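Local coordinates for protein fusolin (Unidentified entomopoxvirus, PDB 4YN2) that forms the crystalline spindles of an insect poxvirus that enhance virulence, and probably acts on chitin through a lytic polysaccharide monooxygenase-like domain, at residues 120-125 / 228-233; 69-74 / 218-223; 133-138 / 183-188; 147-152 / 170-175; 39-44 / 52-57. All coordinates share one frame; numbering follows the deposited sequence.

Contact 1. Residues 120-125 / 228-233; sequences IPLSDN and INFDYN
Strand 220-231 pairs in parallel with the short strand 118-121 within the mixed sheet of the lytic polysaccharide monooxygenase-like domain, and both segments then run on side by side as loops. I228 opens the contact: its CB meets CD1 of I120 at 4.1 Å. Next, N229 takes the amide of I120 on its carbonyl oxygen in an almost straight bond (175°). F230 shares a sheet face with I120, and CD1 of L122 lies at the edge of its ring, near the plane. D231, turned to the face of P121, gives its N to I120 O and receives L122 N on its own O. L122 runs alongside Y232 and sets CD2 over one face of its ring, 3.7 Å from the centroid, toward the rim. N233 closes the pairing through N125. The N125 amide uses both ends: OD1 accepts N233 N on a lone pair and also N233 ND2, while N125 ND2 donates in its own amide plane to N233 O at 2.9 Å.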
# COMPACT_ATOMS: atom_id res chain seq x y z
N ILE A 120 9.08 -5.59 4.09
CA ILE A 120 9.65 -5.56 5.43
C ILE A 120 10.33 -6.89 5.74
O ILE A 120 9.65 -7.91 5.83
CB ILE A 120 8.54 -5.26 6.47
CG1 ILE A 120 7.81 -3.94 6.15
CG2 ILE A 120 9.13 -5.20 7.88
CD1 ILE A 120 6.43 -3.85 6.78
N PRO A 121 11.65 -6.92 6.02
CA PRO A 121 12.28 -8.20 6.38
C PRO A 121 11.97 -8.61 7.81
O PRO A 121 11.93 -7.78 8.72
CB PRO A 121 13.77 -7.90 6.21
CG PRO A 121 13.89 -6.46 6.54
CD PRO A 121 12.64 -5.82 5.98
N LEU A 122 11.73 -9.91 8.01
CA LEU A 122 11.52 -10.47 9.35
C LEU A 122 12.88 -10.78 9.97
O LEU A 122 13.75 -11.33 9.28
CB LEU A 122 10.65 -11.74 9.31
CG LEU A 122 9.18 -11.53 9.59
CD1 LEU A 122 8.57 -10.60 8.58
CD2 LEU A 122 8.44 -12.83 9.61
N SER A 123 13.05 -10.49 11.26
CA SER A 123 14.27 -10.83 11.99
C SER A 123 14.21 -12.32 12.33
O SER A 123 15.20 -13.04 12.18
CB SER A 123 14.38 -9.99 13.26
OG SER A 123 15.68 -10.09 13.82
N ASP A 124 13.03 -12.78 12.78
CA ASP A 124 12.76 -14.17 13.14
C ASP A 124 11.39 -14.56 12.54
O ASP A 124 10.46 -13.75 12.56
CB ASP A 124 12.80 -14.31 14.68
CG ASP A 124 11.89 -15.35 15.26
OD1 ASP A 124 12.05 -16.54 14.92
OD2 ASP A 124 10.97 -14.97 16.01
N ASN A 125 11.27 -15.78 11.99
CA ASN A 125 10.02 -16.26 11.36
C ASN A 125 8.87 -16.51 12.35
O ASN A 125 7.72 -16.59 11.91
CB ASN A 125 10.26 -17.51 10.53
CG ASN A 125 11.01 -17.23 9.26
OD1 ASN A 125 11.23 -16.08 8.87
ND2 ASN A 125 11.31 -18.27 8.51
N ILE A 228 2.26 -3.04 1.88
CA ILE A 228 3.36 -3.71 2.58
C ILE A 228 3.36 -5.21 2.31
O ILE A 228 2.33 -5.81 2.00
CB ILE A 228 3.33 -3.43 4.10
CG1 ILE A 228 2.06 -4.01 4.79
CG2 ILE A 228 3.47 -1.94 4.38
CD1 ILE A 228 2.15 -4.13 6.30
N ASN A 229 4.55 -5.80 2.42
CA ASN A 229 4.73 -7.24 2.33
C ASN A 229 5.84 -7.62 3.29
O ASN A 229 6.56 -6.75 3.78
CB ASN A 229 5.02 -7.72 0.90
CG ASN A 229 4.60 -9.15 0.63
OD1 ASN A 229 4.26 -9.92 1.54
ND2 ASN A 229 4.64 -9.56 -0.62
N PHE A 230 5.94 -8.90 3.61
CA PHE A 230 6.89 -9.43 4.57
C PHE A 230 7.85 -10.42 3.91
O PHE A 230 7.40 -11.30 3.18
CB PHE A 230 6.13 -10.10 5.70
CG PHE A 230 5.16 -9.15 6.38
CD1 PHE A 230 5.57 -8.38 7.46
CD2 PHE A 230 3.91 -8.92 5.84
CE1 PHE A 230 4.69 -7.48 8.06
CE2 PHE A 230 3.04 -8.00 6.43
CZ PHE A 230 3.44 -7.30 7.54
N ASP A 231 9.15 -10.25 4.16
CA ASP A 231 10.19 -11.12 3.63
C ASP A 231 10.57 -12.12 4.71
O ASP A 231 11.21 -11.75 5.70
CB ASP A 231 11.42 -10.30 3.19
CG ASP A 231 12.21 -10.88 2.03
OD1 ASP A 231 12.07 -12.10 1.77
OD2 ASP A 231 13.02 -10.15 1.43
N TYR A 232 10.11 -13.36 4.56
CA TYR A 232 10.45 -14.43 5.50
C TYR A 232 11.87 -14.91 5.28
O TYR A 232 12.40 -14.80 4.18
CB TYR A 232 9.47 -15.60 5.38
CG TYR A 232 8.23 -15.40 6.21
CD1 TYR A 232 7.24 -14.51 5.81
CD2 TYR A 232 8.10 -15.99 7.46
CE1 TYR A 232 6.12 -14.27 6.60
CE2 TYR A 232 7.00 -15.75 8.26
CZ TYR A 232 6.01 -14.87 7.83
OH TYR A 232 4.89 -14.67 8.59
N ASN A 233 12.49 -15.46 6.32
CA ASN A 233 13.83 -16.04 6.22
C ASN A 233 13.73 -17.45 5.65
O ASN A 233 12.83 -18.19 6.04
CB ASN A 233 14.48 -16.08 7.60
CG ASN A 233 14.60 -14.72 8.23
OD1 ASN A 233 15.40 -13.89 7.79
ND2 ASN A 233 13.76 -14.43 9.21
O HOH W 1 13.82 -12.08 6.25
O HOH W 2 5.44 -15.26 11.95

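Contact 2. Residues 69-74 / 218-223; sequences AALAGP and VGEGFY
Backbone hydrogen bonds join the edge strand 69-71 to the start of strand 220-231 in antiparallel fashion. A70 and G221 form the hydrogen-bonded pair: A70 N reaches G221 O at 2.9 Å, nearly along the C=O axis, and G221 N returns to A70 O in the carbonyl plane. Beyond the strand, A72 N binds G219 O and G73 N binds V218 O, both from above the carbonyl plane, the second distinctly bent (136°). G219 and G73 both have positive phi, and G219 CA lies 3.5 Å from G73 O in a CA-H...O contact.

Apolar contacts alternate between the faces. The methyl of A69 lies 3.6 Å from CE2 of F222, while on the other face CB of A70 approaches CE1 of Y223. L71 CD2 touches V218 CG1. Methyls also meet the E220 carboxylate in van der Waals contact, L71 CD2 lying 3.2 Å from E220 OE1. The E220 chain starts anti to the backbone N (chi1 -171°) and bends at chi2, which sets OE2 beside the A69 methyl.

One water bridges the strands, donating to A70 O and accepting from Y223 OH at 2.6 Å in the plane of the ring. F222 packs against the zinc ligand H1, and E220 also touches it. The strands are thus held mainly through their backbones, with the A69 and F222 face next to the metal site, the nearest atom of the F222 side chain about 3 Å from the zinc ion.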
# COMPACT_ATOMS: atom_id res chain seq x y z
N ALA A 69 -7.97 13.49 1.61
CA ALA A 69 -8.70 13.91 2.77
C ALA A 69 -10.18 13.84 2.60
O ALA A 69 -10.69 13.78 1.49
CB ALA A 69 -8.32 15.34 3.10
N ALA A 70 -10.87 13.87 3.73
CA ALA A 70 -12.33 13.90 3.80
C ALA A 70 -12.75 14.69 5.03
O ALA A 70 -12.11 14.57 6.08
CB ALA A 70 -12.88 12.48 3.85
N LEU A 71 -13.80 15.51 4.91
CA LEU A 71 -14.33 16.32 6.01
C LEU A 71 -15.39 15.53 6.77
O LEU A 71 -16.40 15.15 6.18
CB LEU A 71 -14.93 17.63 5.48
CG LEU A 71 -14.01 18.52 4.67
CD1 LEU A 71 -14.75 19.79 4.23
CD2 LEU A 71 -12.77 18.89 5.46
N ALA A 72 -15.17 15.27 8.06
CA ALA A 72 -16.11 14.53 8.89
C ALA A 72 -17.01 15.44 9.74
O ALA A 72 -18.02 14.97 10.25
CB ALA A 72 -15.37 13.57 9.81
N GLY A 73 -16.64 16.70 9.93
CA GLY A 73 -17.44 17.58 10.76
C GLY A 73 -17.19 17.32 12.23
O GLY A 73 -16.24 16.63 12.59
N PRO A 74 -18.06 17.85 13.12
CA PRO A 74 -17.80 17.72 14.57
C PRO A 74 -17.86 16.30 15.14
O PRO A 74 -17.26 16.05 16.19
CB PRO A 74 -18.90 18.58 15.22
CG PRO A 74 -19.45 19.41 14.16
CD PRO A 74 -19.22 18.72 12.86
N VAL A 218 -14.40 21.32 12.07
CA VAL A 218 -14.36 21.01 10.63
C VAL A 218 -14.12 19.49 10.45
O VAL A 218 -14.65 18.88 9.53
CB VAL A 218 -13.31 21.88 9.88
CG1 VAL A 218 -13.15 21.44 8.43
CG2 VAL A 218 -13.71 23.36 9.94
N GLY A 219 -13.32 18.90 11.32
CA GLY A 219 -13.06 17.47 11.32
C GLY A 219 -12.39 16.93 10.08
O GLY A 219 -12.75 15.83 9.63
N GLU A 220 -11.44 17.66 9.50
CA GLU A 220 -10.73 17.14 8.34
C GLU A 220 -9.84 15.98 8.77
O GLU A 220 -9.18 16.04 9.82
CB GLU A 220 -9.89 18.20 7.64
CG GLU A 220 -9.34 17.71 6.31
CD GLU A 220 -9.14 18.74 5.21
OE1 GLU A 220 -9.73 19.84 5.29
OE2 GLU A 220 -8.45 18.41 4.22
N GLY A 221 -9.88 14.91 8.00
CA GLY A 221 -9.07 13.72 8.21
C GLY A 221 -8.34 13.36 6.95
O GLY A 221 -8.86 13.60 5.86
N PHE A 222 -7.16 12.77 7.09
CA PHE A 222 -6.31 12.36 5.98
C PHE A 222 -6.20 10.86 6.02
O PHE A 222 -5.92 10.31 7.08
CB PHE A 222 -4.94 13.04 6.06
CG PHE A 222 -5.10 14.54 6.06
CD1 PHE A 222 -5.40 15.22 7.23
CD2 PHE A 222 -5.10 15.25 4.87
CE1 PHE A 222 -5.67 16.59 7.22
CE2 PHE A 222 -5.39 16.62 4.85
CZ PHE A 222 -5.63 17.28 6.03
N TYR A 223 -6.46 10.20 4.89
CA TYR A 223 -6.51 8.75 4.80
C TYR A 223 -5.61 8.25 3.70
O TYR A 223 -5.77 8.68 2.55
CB TYR A 223 -7.94 8.29 4.50
CG TYR A 223 -8.98 8.76 5.48
CD1 TYR A 223 -9.44 10.07 5.47
CD2 TYR A 223 -9.60 7.87 6.36
CE1 TYR A 223 -10.40 10.51 6.37
CE2 TYR A 223 -10.59 8.28 7.23
CZ TYR A 223 -11.00 9.60 7.23
OH TYR A 223 -11.96 9.98 8.13
O HOH W 3 -12.37 12.59 8.28

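Contact 3. Residues 133-138 / 183-188; sequences ELEFCP and PYSICD. With EDO (1,2-ethanediol), chain D.
C137 and C187 each carry SG anti to the backbone N (chi1 -172° and 170°), so both sulfurs point toward each other between strand 129-138 and the loop 183-188. They close a disulfide of 2.0 Å between C137 SG and C187 SG, with a torsion of 76° about the S-S bond, covalently tying the loop to the strand. E135, two residues earlier on the same side of the strand, also begins anti to the backbone N and runs extended, bringing its carboxylate to S185. The S185 hydroxyl donates to the syn lone pair of E135 OE2 at 2.6 Å. In turn S185 OG accepts C187 N, an ST turn that braces the cysteine backbone. The other oxygen, E135 OE1, accepts a hydrogen bond from a water 2.6 Å away, which in turn accepts from I186 N. A further hydrogen bond joins E135 OE1 to S5, so both carboxylate oxygens are held, an environment that would probably favour the ionised form. Strands 2-6 and 191-200 flank 129-138 in the four-stranded antiparallel sheet; S5 and V192 pack against C187, seating the loop that leads into strand 191-200 over these strands.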
# COMPACT_ATOMS: atom_id res chain seq x y z
N GLU A 133 8.46 1.58 13.03
CA GLU A 133 8.28 3.00 13.28
C GLU A 133 7.77 3.67 12.03
O GLU A 133 8.52 3.92 11.08
CB GLU A 133 9.55 3.66 13.75
CG GLU A 133 9.24 5.04 14.33
CD GLU A 133 10.49 5.78 14.74
OE1 GLU A 133 11.48 5.75 13.98
OE2 GLU A 133 10.48 6.41 15.82
N LEU A 134 6.47 3.95 12.02
CA LEU A 134 5.83 4.63 10.90
C LEU A 134 6.25 6.09 10.88
O LEU A 134 6.49 6.66 11.94
CB LEU A 134 4.29 4.53 11.00
CG LEU A 134 3.67 3.30 10.31
CD1 LEU A 134 4.27 2.03 10.79
CD2 LEU A 134 2.17 3.28 10.51
N GLU A 135 6.40 6.67 9.69
CA GLU A 135 6.72 8.09 9.54
C GLU A 135 5.64 8.75 8.69
O GLU A 135 5.50 8.40 7.52
CB GLU A 135 8.11 8.28 8.91
CG GLU A 135 8.58 9.72 8.80
CD GLU A 135 9.74 9.92 7.84
OE1 GLU A 135 9.66 9.43 6.69
OE2 GLU A 135 10.72 10.59 8.23
N PHE A 136 4.86 9.67 9.28
CA PHE A 136 3.88 10.46 8.54
C PHE A 136 4.55 11.81 8.29
O PHE A 136 5.15 12.40 9.20
CB PHE A 136 2.54 10.60 9.27
CG PHE A 136 1.47 11.24 8.42
CD1 PHE A 136 1.37 12.62 8.30
CD2 PHE A 136 0.55 10.46 7.72
CE1 PHE A 136 0.39 13.20 7.51
CE2 PHE A 136 -0.43 11.05 6.92
CZ PHE A 136 -0.51 12.42 6.83
N CYS A 137 4.52 12.23 7.03
CA CYS A 137 5.17 13.44 6.54
C CYS A 137 4.15 14.56 6.48
O CYS A 137 3.37 14.60 5.53
CB CYS A 137 5.79 13.18 5.17
SG CYS A 137 6.83 14.52 4.56
N PRO A 138 4.10 15.46 7.49
CA PRO A 138 3.10 16.51 7.47
C PRO A 138 3.58 17.72 6.68
O PRO A 138 4.70 18.16 6.86
CB PRO A 138 2.95 16.86 8.95
CG PRO A 138 4.31 16.66 9.52
CD PRO A 138 4.96 15.57 8.69
N PRO A 183 17.98 10.14 9.89
CA PRO A 183 18.77 10.21 8.64
C PRO A 183 18.18 9.37 7.50
O PRO A 183 17.59 8.33 7.76
CB PRO A 183 20.14 9.65 9.07
CG PRO A 183 20.19 9.87 10.55
CD PRO A 183 18.79 9.61 11.01
N TYR A 184 18.32 9.86 6.26
CA TYR A 184 17.88 9.21 5.01
C TYR A 184 16.35 9.19 4.85
O TYR A 184 15.84 8.47 3.99
CB TYR A 184 18.44 7.78 4.88
CG TYR A 184 19.94 7.75 5.05
CD1 TYR A 184 20.77 8.41 4.16
CD2 TYR A 184 20.52 7.14 6.16
CE1 TYR A 184 22.16 8.42 4.34
CE2 TYR A 184 21.89 7.16 6.36
CZ TYR A 184 22.71 7.79 5.44
OH TYR A 184 24.08 7.81 5.59
N SER A 185 15.63 10.05 5.58
CA SER A 185 14.18 10.17 5.43
C SER A 185 13.83 10.73 4.06
O SER A 185 14.46 11.69 3.62
CB SER A 185 13.63 11.09 6.52
OG SER A 185 12.25 11.33 6.31
N ILE A 186 12.82 10.15 3.40
CA ILE A 186 12.36 10.65 2.10
C ILE A 186 11.26 11.72 2.29
O ILE A 186 10.75 12.21 1.29
CB ILE A 186 11.91 9.51 1.15
CG1 ILE A 186 10.70 8.71 1.71
CG2 ILE A 186 13.10 8.58 0.84
CD1 ILE A 186 9.85 8.12 0.62
N CYS A 187 10.87 12.05 3.54
CA CYS A 187 9.89 13.10 3.83
C CYS A 187 10.54 14.44 3.52
O CYS A 187 11.67 14.65 3.93
CB CYS A 187 9.42 13.03 5.28
SG CYS A 187 8.42 14.44 5.82
N ASP A 188 9.84 15.33 2.80
CA ASP A 188 10.39 16.65 2.46
C ASP A 188 10.07 17.72 3.53
O ASP A 188 10.55 18.84 3.41
CB ASP A 188 9.94 17.12 1.05
CG ASP A 188 8.45 17.04 0.73
OD1 ASP A 188 7.64 16.92 1.68
OD2 ASP A 188 8.10 17.09 -0.47
C1 EDO D . 8.27 6.88 18.75
O1 EDO D . 8.32 5.92 17.69
C2 EDO D . 6.81 7.12 19.22
O2 EDO D . 6.05 5.91 19.15
O HOH W 4 11.23 8.16 5.03

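Contact 4. Residues 147-152 / 170-175; sequences YEVYIT and LIYNDT. With NAG (2-acetamido-2-deoxy-beta-D-glucopyranose), chain B.
L170 crosses Y150 obliquely, its CD1 set over one face of the tyrosine ring, toward the rim and 3.8 Å from the centroid in a CH-pi contact. With CG anti to the backbone N (chi1 179°) and chi2 at 73°, the leucine turns CD2 to the acetyl C8 of the N-acetylglucosamine. E148 and N173 run alongside one another, pointing the same way, with carboxylate and amide planes almost perpendicular (87°). The sugar is joined covalently from C1 to N173 ND2, and its N2 donates to E148 OE2 at 2.7 Å in a nearly straight bond. E148 OE1 is met from above the carboxylate plane by Y150 OH, 2.6 Å away, and also forms a salt bridge with R211. This N-glycosylation site lies on antiparallel strands 145-152 and 168-174, whose register shifts at a classic beta bulge: I171 N and Y172 N both donate to V149 O, the second bond longer and bent. On the opposite face V149 CB packs across Y172 CB at 3.9 Å. Past the bulge, the CG2 methyls of I151 and I171 meet obliquely. Y147 N and D174 O are 2.8 Å apart in an almost linear bond, while the Y147 ring leads away to stack on W212.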
# COMPACT_ATOMS: atom_id res chain seq x y z
N TYR A 147 -3.90 9.58 15.37
CA TYR A 147 -3.66 8.63 14.30
C TYR A 147 -4.30 7.30 14.57
O TYR A 147 -4.16 6.78 15.67
CB TYR A 147 -2.15 8.41 14.13
CG TYR A 147 -1.45 9.53 13.42
CD1 TYR A 147 -1.02 10.65 14.10
CD2 TYR A 147 -1.23 9.48 12.05
CE1 TYR A 147 -0.36 11.69 13.45
CE2 TYR A 147 -0.59 10.52 11.38
CZ TYR A 147 -0.16 11.63 12.08
OH TYR A 147 0.49 12.64 11.43
N GLU A 148 -4.97 6.73 13.57
CA GLU A 148 -5.46 5.37 13.61
C GLU A 148 -4.77 4.63 12.51
O GLU A 148 -4.59 5.18 11.42
CB GLU A 148 -6.98 5.28 13.43
CG GLU A 148 -7.78 5.91 14.56
CD GLU A 148 -9.26 5.99 14.27
OE1 GLU A 148 -9.66 5.76 13.11
OE2 GLU A 148 -10.03 6.28 15.21
N VAL A 149 -4.37 3.39 12.77
CA VAL A 149 -3.78 2.52 11.76
C VAL A 149 -4.60 1.26 11.73
O VAL A 149 -4.87 0.67 12.77
CB VAL A 149 -2.29 2.21 11.98
CG1 VAL A 149 -1.72 1.46 10.77
CG2 VAL A 149 -1.49 3.48 12.23
N TYR A 150 -5.03 0.88 10.52
CA TYR A 150 -5.74 -0.36 10.27
C TYR A 150 -4.90 -1.20 9.39
O TYR A 150 -4.04 -0.67 8.69
CB TYR A 150 -7.11 -0.14 9.59
CG TYR A 150 -8.03 0.81 10.30
CD1 TYR A 150 -7.83 2.19 10.25
CD2 TYR A 150 -9.12 0.34 11.03
CE1 TYR A 150 -8.68 3.07 10.91
CE2 TYR A 150 -9.97 1.22 11.72
CZ TYR A 150 -9.73 2.58 11.66
OH TYR A 150 -10.56 3.45 12.33
N ILE A 151 -5.13 -2.50 9.39
CA ILE A 151 -4.47 -3.43 8.49
C ILE A 151 -5.54 -4.30 7.89
O ILE A 151 -6.52 -4.65 8.55
CB ILE A 151 -3.33 -4.26 9.16
CG1 ILE A 151 -2.54 -5.04 8.09
CG2 ILE A 151 -3.88 -5.21 10.25
CD1 ILE A 151 -1.23 -5.63 8.58
N THR A 152 -5.34 -4.69 6.64
CA THR A 152 -6.26 -5.59 6.00
C THR A 152 -6.28 -6.92 6.74
O THR A 152 -5.27 -7.35 7.30
CB THR A 152 -5.89 -5.78 4.54
OG1 THR A 152 -4.48 -5.91 4.43
CG2 THR A 152 -6.41 -4.66 3.65
N LEU A 170 -8.55 -2.58 13.18
CA LEU A 170 -7.83 -1.49 13.84
C LEU A 170 -6.70 -2.08 14.67
O LEU A 170 -6.94 -2.98 15.46
CB LEU A 170 -8.78 -0.68 14.74
CG LEU A 170 -8.17 0.49 15.53
CD1 LEU A 170 -7.84 1.66 14.64
CD2 LEU A 170 -9.13 0.95 16.59
N ILE A 171 -5.45 -1.61 14.46
CA ILE A 171 -4.29 -2.09 15.24
C ILE A 171 -3.63 -0.97 16.05
O ILE A 171 -2.78 -1.27 16.88
CB ILE A 171 -3.25 -2.81 14.33
CG1 ILE A 171 -2.68 -1.87 13.24
CG2 ILE A 171 -3.89 -4.06 13.72
CD1 ILE A 171 -1.44 -2.39 12.54
N TYR A 172 -4.00 0.30 15.82
CA TYR A 172 -3.35 1.40 16.53
C TYR A 172 -4.24 2.62 16.60
O TYR A 172 -4.91 2.94 15.63
CB TYR A 172 -2.05 1.76 15.83
CG TYR A 172 -1.16 2.73 16.57
CD1 TYR A 172 -0.29 2.28 17.56
CD2 TYR A 172 -1.12 4.07 16.22
CE1 TYR A 172 0.59 3.16 18.19
CE2 TYR A 172 -0.29 4.97 16.89
CZ TYR A 172 0.59 4.50 17.85
OH TYR A 172 1.45 5.39 18.45
N ASN A 173 -4.26 3.26 17.75
CA ASN A 173 -5.01 4.47 17.97
C ASN A 173 -4.29 5.31 19.03
O ASN A 173 -4.26 4.92 20.20
CB ASN A 173 -6.43 4.16 18.37
CG ASN A 173 -7.30 5.37 18.38
OD1 ASN A 173 -6.90 6.46 17.97
ND2 ASN A 173 -8.51 5.21 18.86
N ASP A 174 -3.70 6.44 18.62
CA ASP A 174 -2.91 7.24 19.56
C ASP A 174 -2.64 8.64 19.07
O ASP A 174 -2.77 8.90 17.88
CB ASP A 174 -1.54 6.53 19.77
CG ASP A 174 -0.78 6.89 21.04
OD1 ASP A 174 -1.41 7.35 21.99
OD2 ASP A 174 0.45 6.63 21.09
N THR A 175 -2.25 9.54 19.99
CA THR A 175 -1.69 10.85 19.66
C THR A 175 -0.22 10.57 19.49
O THR A 175 0.33 9.75 20.22
CB THR A 175 -1.97 11.90 20.72
OG1 THR A 175 -1.59 11.39 21.99
CG2 THR A 175 -3.40 12.35 20.71
C1 NAG B . -9.44 6.29 18.96
C2 NAG B . -10.88 5.81 18.78
C3 NAG B . -11.80 7.02 18.91
C4 NAG B . -11.54 7.76 20.22
C5 NAG B . -10.05 8.09 20.38
C6 NAG B . -9.70 8.71 21.71
C7 NAG B . -11.63 3.98 17.31
C8 NAG B . -11.64 3.46 15.91
N2 NAG B . -11.06 5.18 17.48
O3 NAG B . -13.14 6.54 18.90
O4 NAG B . -12.26 8.98 20.26
O5 NAG B . -9.29 6.88 20.25
O6 NAG B . -10.20 7.95 22.81
O7 NAG B . -12.13 3.35 18.24

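Contact 5. Residues 39-44 / 52-57; sequences YVYDKV and TDAISA
T52 O accepts two hydrogen bonds, one from S56 N in the regular helical pattern and one from S56 OG at 3.0 Å, the hydroxyl coming from above the carbonyl plane. Both lie within helix 51-63; no hydrogen bond joins segments 39-44 and 52-57, whose contact is apolar. Y41, with CG anti to the backbone N (chi1 -174°), lays its ring against A54, whose CB sits over the ring centre 4.0 Å from the centroid. The same methyl approaches Y41 O at 3.3 Å, bringing the backbones close. Y41 CE2 also touches I55 CG1 as the two side chains run side by side. V44 divides its methyls: CG1 lies beside D53 O, while CG2 meets A57 CB at 3.6 Å. V40 CG1 rests on A57 as well. Small alanines facing tyrosine and valine permit an axial approach of 7.8 Å. With the segments crossing at 150° and few residues between them, this is an antiparallel alpha-helical hairpin.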
# COMPACT_ATOMS: atom_id res chain seq x y z
N TYR A 39 -6.97 5.26 -15.59
CA TYR A 39 -8.34 5.00 -15.13
C TYR A 39 -9.15 6.32 -15.00
O TYR A 39 -10.25 6.42 -15.52
CB TYR A 39 -8.28 4.31 -13.76
CG TYR A 39 -9.62 3.99 -13.16
CD1 TYR A 39 -10.23 2.76 -13.38
CD2 TYR A 39 -10.26 4.88 -12.31
CE1 TYR A 39 -11.45 2.44 -12.80
CE2 TYR A 39 -11.49 4.58 -11.73
CZ TYR A 39 -12.08 3.36 -11.98
OH TYR A 39 -13.28 3.05 -11.39
N VAL A 40 -8.59 7.30 -14.29
CA VAL A 40 -9.25 8.60 -14.09
C VAL A 40 -9.28 9.37 -15.44
O VAL A 40 -10.29 9.99 -15.76
CB VAL A 40 -8.57 9.43 -12.97
CG1 VAL A 40 -9.13 10.85 -12.92
CG2 VAL A 40 -8.75 8.74 -11.62
N TYR A 41 -8.18 9.34 -16.19
CA TYR A 41 -8.09 9.99 -17.51
C TYR A 41 -9.22 9.48 -18.43
O TYR A 41 -10.02 10.28 -18.93
CB TYR A 41 -6.72 9.68 -18.14
CG TYR A 41 -6.41 10.39 -19.45
CD1 TYR A 41 -6.93 9.92 -20.65
CD2 TYR A 41 -5.48 11.41 -19.50
CE1 TYR A 41 -6.57 10.50 -21.87
CE2 TYR A 41 -5.10 11.99 -20.71
CZ TYR A 41 -5.63 11.52 -21.90
OH TYR A 41 -5.26 12.12 -23.08
N ASP A 42 -9.32 8.15 -18.60
CA ASP A 42 -10.34 7.52 -19.45
C ASP A 42 -11.74 7.72 -18.89
O ASP A 42 -12.67 7.92 -19.67
CB ASP A 42 -10.04 6.03 -19.66
CG ASP A 42 -8.77 5.75 -20.43
OD1 ASP A 42 -8.27 6.67 -21.10
OD2 ASP A 42 -8.25 4.62 -20.35
N LYS A 43 -11.91 7.69 -17.56
CA LYS A 43 -13.22 7.91 -16.92
C LYS A 43 -13.76 9.30 -17.27
O LYS A 43 -14.92 9.43 -17.69
CB LYS A 43 -13.10 7.74 -15.40
CG LYS A 43 -14.35 7.99 -14.59
CD LYS A 43 -14.09 7.63 -13.13
CE LYS A 43 -15.19 8.09 -12.22
NZ LYS A 43 -14.86 7.86 -10.80
N VAL A 44 -12.91 10.32 -17.11
CA VAL A 44 -13.28 11.71 -17.37
C VAL A 44 -13.40 11.97 -18.89
O VAL A 44 -14.32 12.67 -19.30
CB VAL A 44 -12.31 12.68 -16.67
CG1 VAL A 44 -12.56 14.13 -17.09
CG2 VAL A 44 -12.44 12.55 -15.15
N THR A 52 -8.49 17.96 -22.24
CA THR A 52 -7.91 18.86 -21.24
C THR A 52 -8.44 18.51 -19.83
O THR A 52 -7.65 18.51 -18.89
CB THR A 52 -8.19 20.33 -21.59
OG1 THR A 52 -7.43 20.66 -22.75
CG2 THR A 52 -7.82 21.29 -20.46
N ASP A 53 -9.74 18.20 -19.71
CA ASP A 53 -10.35 17.81 -18.44
C ASP A 53 -9.82 16.46 -17.98
O ASP A 53 -9.56 16.28 -16.79
CB ASP A 53 -11.88 17.75 -18.55
CG ASP A 53 -12.55 19.09 -18.83
OD1 ASP A 53 -11.89 20.14 -18.64
OD2 ASP A 53 -13.73 19.08 -19.22
N ALA A 54 -9.65 15.51 -18.93
CA ALA A 54 -9.12 14.18 -18.64
C ALA A 54 -7.70 14.28 -18.09
O ALA A 54 -7.41 13.68 -17.05
CB ALA A 54 -9.14 13.32 -19.90
N ILE A 55 -6.84 15.10 -18.72
CA ILE A 55 -5.46 15.33 -18.27
C ILE A 55 -5.46 15.97 -16.89
O ILE A 55 -4.74 15.51 -16.01
CB ILE A 55 -4.66 16.23 -19.26
CG1 ILE A 55 -4.50 15.58 -20.64
CG2 ILE A 55 -3.29 16.59 -18.66
CD1 ILE A 55 -4.14 16.63 -21.79
N SER A 56 -6.24 17.04 -16.70
CA SER A 56 -6.27 17.77 -15.44
C SER A 56 -6.78 16.90 -14.28
O SER A 56 -6.24 17.00 -13.18
CB SER A 56 -7.15 19.01 -15.55
OG SER A 56 -6.59 19.92 -16.49
N ALA A 57 -7.82 16.08 -14.52
CA ALA A 57 -8.36 15.19 -13.48
C ALA A 57 -7.33 14.13 -13.07
O ALA A 57 -7.14 13.89 -11.88
CB ALA A 57 -9.62 14.52 -13.96

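Contact 5 closes first along the chain, in a helical hairpin about 26 Å from contact 2 and about 31 to 38 Å from the others (between centres). Contacts 1, 2 and 4 lie in one mixed sheet: contacts 1 and 2 share strand 220-231, their centres about 34 Å apart on opposite sides of the chain's centre, and their segments alternate in sequence. Contact 4 is nested within contact 3, which is nested inside both contacts 1 and 2. Contact 3 ties the loop 183-188 to strand 129-138 of the four-stranded antiparallel sheet, which meets the mixed sheet where F136 and L134 pack on Y147 and V149. Long-range pairings thus interlock two packed sheets, with the glycan and the zinc site near contacts 4 and 2.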